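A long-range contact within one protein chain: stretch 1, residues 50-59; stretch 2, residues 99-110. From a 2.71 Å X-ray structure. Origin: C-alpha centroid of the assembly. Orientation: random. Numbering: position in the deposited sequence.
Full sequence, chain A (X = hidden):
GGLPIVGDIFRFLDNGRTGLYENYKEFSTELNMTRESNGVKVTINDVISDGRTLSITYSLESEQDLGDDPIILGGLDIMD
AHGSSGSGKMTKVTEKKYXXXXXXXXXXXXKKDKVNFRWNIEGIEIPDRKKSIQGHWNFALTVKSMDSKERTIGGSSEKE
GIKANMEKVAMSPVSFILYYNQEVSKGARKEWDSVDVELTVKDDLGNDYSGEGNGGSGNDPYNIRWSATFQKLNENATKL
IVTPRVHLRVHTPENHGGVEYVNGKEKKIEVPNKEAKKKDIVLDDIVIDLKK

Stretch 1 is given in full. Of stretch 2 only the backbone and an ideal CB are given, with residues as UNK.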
# COMPACT_ATOMS: atom_id res chain seq x y z
N ASP A 50 -13.97 16.95 13.32
CA ASP A 50 -14.00 18.43 13.35
C ASP A 50 -15.18 18.88 12.54
O ASP A 50 -15.58 20.00 12.66
CB ASP A 50 -12.76 18.97 12.54
CG ASP A 50 -11.77 19.68 13.38
OD1 ASP A 50 -12.16 20.10 14.47
OD2 ASP A 50 -10.59 19.91 12.96
N GLY A 51 -15.66 18.07 11.61
CA GLY A 51 -16.25 18.65 10.40
C GLY A 51 -15.17 18.85 9.34
O GLY A 51 -15.43 18.75 8.11
N ARG A 52 -13.95 19.13 9.80
CA ARG A 52 -12.89 19.36 8.85
C ARG A 52 -12.00 18.15 8.81
O ARG A 52 -11.60 17.70 7.74
CB ARG A 52 -12.06 20.61 9.18
CG ARG A 52 -10.77 20.80 8.34
CD ARG A 52 -10.91 20.74 6.78
NE ARG A 52 -12.02 21.57 6.31
CZ ARG A 52 -12.48 21.61 5.05
NH1 ARG A 52 -13.50 22.37 4.74
NH2 ARG A 52 -11.93 20.90 4.08
N THR A 53 -11.63 17.68 10.01
CA THR A 53 -10.65 16.62 10.11
C THR A 53 -11.20 15.45 10.96
O THR A 53 -12.05 15.65 11.85
CB THR A 53 -9.17 17.13 10.38
OG1 THR A 53 -8.56 16.30 11.35
CG2 THR A 53 -9.04 18.55 10.87
N LEU A 54 -10.81 14.22 10.63
CA LEU A 54 -11.32 13.05 11.33
C LEU A 54 -10.13 12.41 12.00
O LEU A 54 -9.09 12.20 11.37
CB LEU A 54 -11.93 12.11 10.34
CG LEU A 54 -12.11 10.68 10.81
CD1 LEU A 54 -13.37 10.46 11.70
CD2 LEU A 54 -12.11 9.75 9.56
N SER A 55 -10.23 12.17 13.30
CA SER A 55 -9.10 11.66 14.01
C SER A 55 -9.59 10.43 14.68
O SER A 55 -10.74 10.35 15.17
CB SER A 55 -8.47 12.63 15.00
OG SER A 55 -8.73 13.99 14.65
N ILE A 56 -8.72 9.45 14.64
CA ILE A 56 -9.03 8.12 15.05
C ILE A 56 -7.89 7.56 15.88
O ILE A 56 -6.69 7.85 15.63
CB ILE A 56 -9.23 7.33 13.78
CG1 ILE A 56 -10.68 6.99 13.69
CG2 ILE A 56 -8.16 6.16 13.51
CD1 ILE A 56 -10.88 6.19 12.50
N THR A 57 -8.27 6.73 16.84
CA THR A 57 -7.37 6.21 17.82
C THR A 57 -7.46 4.70 17.74
O THR A 57 -8.55 4.14 17.50
CB THR A 57 -7.80 6.84 19.14
OG1 THR A 57 -6.91 7.95 19.43
CG2 THR A 57 -7.78 5.90 20.23
N TYR A 58 -6.33 4.00 17.85
CA TYR A 58 -6.41 2.57 17.69
C TYR A 58 -5.39 1.85 18.50
O TYR A 58 -4.40 2.45 18.94
CB TYR A 58 -6.25 2.19 16.21
CG TYR A 58 -4.86 2.50 15.70
CD1 TYR A 58 -4.59 3.74 15.06
CD2 TYR A 58 -3.82 1.59 15.88
CE1 TYR A 58 -3.36 4.04 14.64
CE2 TYR A 58 -2.54 1.89 15.44
CZ TYR A 58 -2.32 3.11 14.81
OH TYR A 58 -1.05 3.38 14.38
N SER A 59 -5.61 0.55 18.65
CA SER A 59 -4.60 -0.36 19.19
C SER A 59 -4.25 -1.41 18.19
O SER A 59 -5.00 -1.73 17.30
CB SER A 59 -5.09 -1.04 20.44
OG SER A 59 -5.95 -0.11 21.05
N UNK A 99 -0.22 1.57 20.55
CA UNK A 99 -1.38 2.46 20.33
C UNK A 99 -0.99 3.56 19.36
O UNK A 99 0.16 3.95 19.34
CB UNK A 99 -1.88 3.06 21.65
N UNK A 100 -1.93 4.04 18.56
CA UNK A 100 -1.64 5.08 17.60
C UNK A 100 -2.79 5.95 17.25
O UNK A 100 -3.93 5.76 17.75
CB UNK A 100 -1.09 4.46 16.31
N UNK A 101 -2.54 6.90 16.36
CA UNK A 101 -3.64 7.81 15.95
C UNK A 101 -3.50 7.98 14.46
O UNK A 101 -2.40 8.14 13.95
CB UNK A 101 -3.59 9.16 16.67
N UNK A 102 -4.60 7.87 13.73
CA UNK A 102 -4.58 8.40 12.35
C UNK A 102 -5.59 9.57 12.13
O UNK A 102 -6.73 9.57 12.66
CB UNK A 102 -4.89 7.27 11.37
N UNK A 103 -5.15 10.52 11.32
CA UNK A 103 -5.78 11.81 11.16
C UNK A 103 -6.03 12.00 9.68
O UNK A 103 -5.10 11.92 8.93
CB UNK A 103 -4.92 12.94 11.74
N UNK A 104 -7.24 12.31 9.22
CA UNK A 104 -7.40 12.71 7.81
C UNK A 104 -8.17 14.04 7.64
O UNK A 104 -9.17 14.28 8.31
CB UNK A 104 -8.13 11.60 7.05
N UNK A 105 -7.68 14.90 6.76
CA UNK A 105 -8.30 16.18 6.51
C UNK A 105 -8.81 16.21 5.07
O UNK A 105 -8.02 16.05 4.14
CB UNK A 105 -7.32 17.32 6.77
N UNK A 106 -10.11 16.42 4.89
CA UNK A 106 -10.62 16.52 3.55
C UNK A 106 -10.51 18.01 3.06
O UNK A 106 -10.30 18.90 3.89
CB UNK A 106 -12.06 16.02 3.50
N UNK A 107 -10.56 18.27 1.75
CA UNK A 107 -10.51 19.65 1.19
C UNK A 107 -11.73 19.95 0.32
O UNK A 107 -11.70 20.62 -0.70
CB UNK A 107 -9.24 19.85 0.36
N UNK A 108 -12.83 19.38 0.76
CA UNK A 108 -14.10 19.79 0.32
C UNK A 108 -14.26 21.21 0.93
O UNK A 108 -13.98 21.43 2.11
CB UNK A 108 -15.20 18.81 0.73
N UNK A 109 -14.62 22.16 0.08
CA UNK A 109 -14.98 23.54 0.50
C UNK A 109 -15.78 23.68 1.80
O UNK A 109 -15.40 24.41 2.68
CB UNK A 109 -15.79 24.19 -0.62
N UNK A 110 -16.90 22.99 1.92
CA UNK A 110 -17.62 22.97 3.19
C UNK A 110 -17.29 21.75 4.04
O UNK A 110 -16.93 20.66 3.52
CB UNK A 110 -19.13 23.02 2.93

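The strands run antiparallel (169° between directions, axes 4.7 Å apart at closest), pairing 53 with 105 through 59 with 99; as in any beta strand, successive side chains fall on alternate faces.

Position 99 is a non-hydrogen-bonded partner of Ser-59 and shares its face. Its ideal CB lies 3.8 Å from Tyr-58 O, leaving room for many beta-formers. It is Val-99, whose CG1 comes 4.3 Å from Ser-59 OG.

Position 100 is much more restricted. An ideal CB would sit 2.2 Å from Tyr-58 OH, a clash, because the tyrosine (chi1 p) lays its ring across this backbone. Only glycine suits. Gly-100 packs its CA 3.8 Å from the Tyr-58 ring centroid, over the face, while its N donates to Tyr-58 O at 3.0 Å and its O accepts from Tyr-58 N at 3.0 Å.

Position 101 shares a face with Thr-57; its ideal CB is 4.5 Å from Thr-57 OG1, and polar or apolar chains could fit. It is Met-101, extended (chi1 and chi2 t); its CA makes a CA-H...O contact with Ile-56 O at 3.1 Å.

At 102 the ideal CB is 4.1 Å from Ile-56 CG2 and 4.8 Å from Tyr-58 CE1, an apolar setting favouring valine, isoleucine or leucine. Val-102 places CG1 4.0 Å from Ile-56 CG2 and 3.7 Å from Tyr-58 CE1.

Position 103, opposite Ser-55, has an ideal CB 4.8 Å from Ser-55 CB and 5.0 Å from Thr-53 OG1; small polar or branched residues suit. Thr-103 holds OG1 4.2 Å from Ser-55 CB.

Position 104 pairs with Leu-54 through bonds from Leu-54 N to its O and from its N to Leu-54 O, both 2.8 Å. It shares a face with Leu-54, and its ideal CB has nothing of stretch 1 closer than Leu-54 O, at 4.5 Å, so valine, isoleucine or threonine would all suit. It is Thr-104 (chi1 m), whose contribution here is its backbone pairing.

At 105 the ideal CB is 4.1 Å from Thr-53 CB, beside the aliphatic part of Arg-52; threonine, valine or isoleucine would fit. Thr-105 sets CG2 3.6 Å from Arg-52 CD and OG1 3.2 Å from Thr-53 CB.

Position 106 points sideways, yet a planar side chain could reach the guanidinium; aromatic or polar residues are plausible. His-106 (chi1 p) stacks on it, centres 4.2 Å apart and planes at 28°, and its CE1 approaches Gly-51 O to 3.0 Å.

At 107, 109 and 110 the CA-to-CB bond points away and at 108 sideways, so stretch 1 places little demand on the side chains. Arg-52 NH2 donates to His-106 O at 2.6 Å, and Arg-52 NH1 to Asp-108 O at 2.8 Å. The others are His-107, Ser-109 and Asn-110; Asn-110 O accepts from His-106 NE2 at 3.3 Å.

Stretch 2 (99-110) VGMVTTTHHDSN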
# COMPACT_ATOMS: atom_id res chain seq x y z
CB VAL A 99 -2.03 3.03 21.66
CG1 VAL A 99 -2.43 1.90 22.58
CG2 VAL A 99 -1.07 4.00 22.38
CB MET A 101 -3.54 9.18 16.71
CG MET A 101 -4.49 10.35 16.24
SD MET A 101 -4.48 11.86 17.34
CE MET A 101 -2.82 12.34 17.06
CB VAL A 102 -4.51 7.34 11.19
CG1 VAL A 102 -4.67 5.84 11.63
CG2 VAL A 102 -5.42 7.70 10.13
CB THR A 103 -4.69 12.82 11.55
OG1 THR A 103 -4.80 13.04 12.94
CG2 THR A 103 -4.75 14.14 10.82
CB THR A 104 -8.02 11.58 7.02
OG1 THR A 104 -7.33 10.38 7.34
CG2 THR A 104 -7.91 11.82 5.52
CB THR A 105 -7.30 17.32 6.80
OG1 THR A 105 -6.91 17.17 8.16
CG2 THR A 105 -7.94 18.65 6.70
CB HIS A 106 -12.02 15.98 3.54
CG HIS A 106 -13.03 16.97 4.00
ND1 HIS A 106 -13.50 17.01 5.30
CD2 HIS A 106 -13.65 17.98 3.35
CE1 HIS A 106 -14.38 17.99 5.42
NE2 HIS A 106 -14.50 18.59 4.25
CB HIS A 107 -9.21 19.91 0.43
CG HIS A 107 -8.01 19.52 1.20
ND1 HIS A 107 -7.02 18.69 0.69
CD2 HIS A 107 -7.65 19.80 2.48
CE1 HIS A 107 -6.09 18.51 1.61
NE2 HIS A 107 -6.47 19.15 2.71
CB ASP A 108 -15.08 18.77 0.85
CG ASP A 108 -16.50 19.10 0.56
OD1 ASP A 108 -16.75 20.13 -0.14
OD2 ASP A 108 -17.37 18.31 1.05
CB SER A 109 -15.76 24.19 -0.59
OG SER A 109 -15.40 25.52 -0.60
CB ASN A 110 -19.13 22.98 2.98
CG ASN A 110 -19.54 23.82 1.79
OD1 ASN A 110 -19.13 24.99 1.69
ND2 ASN A 110 -20.33 23.21 0.87
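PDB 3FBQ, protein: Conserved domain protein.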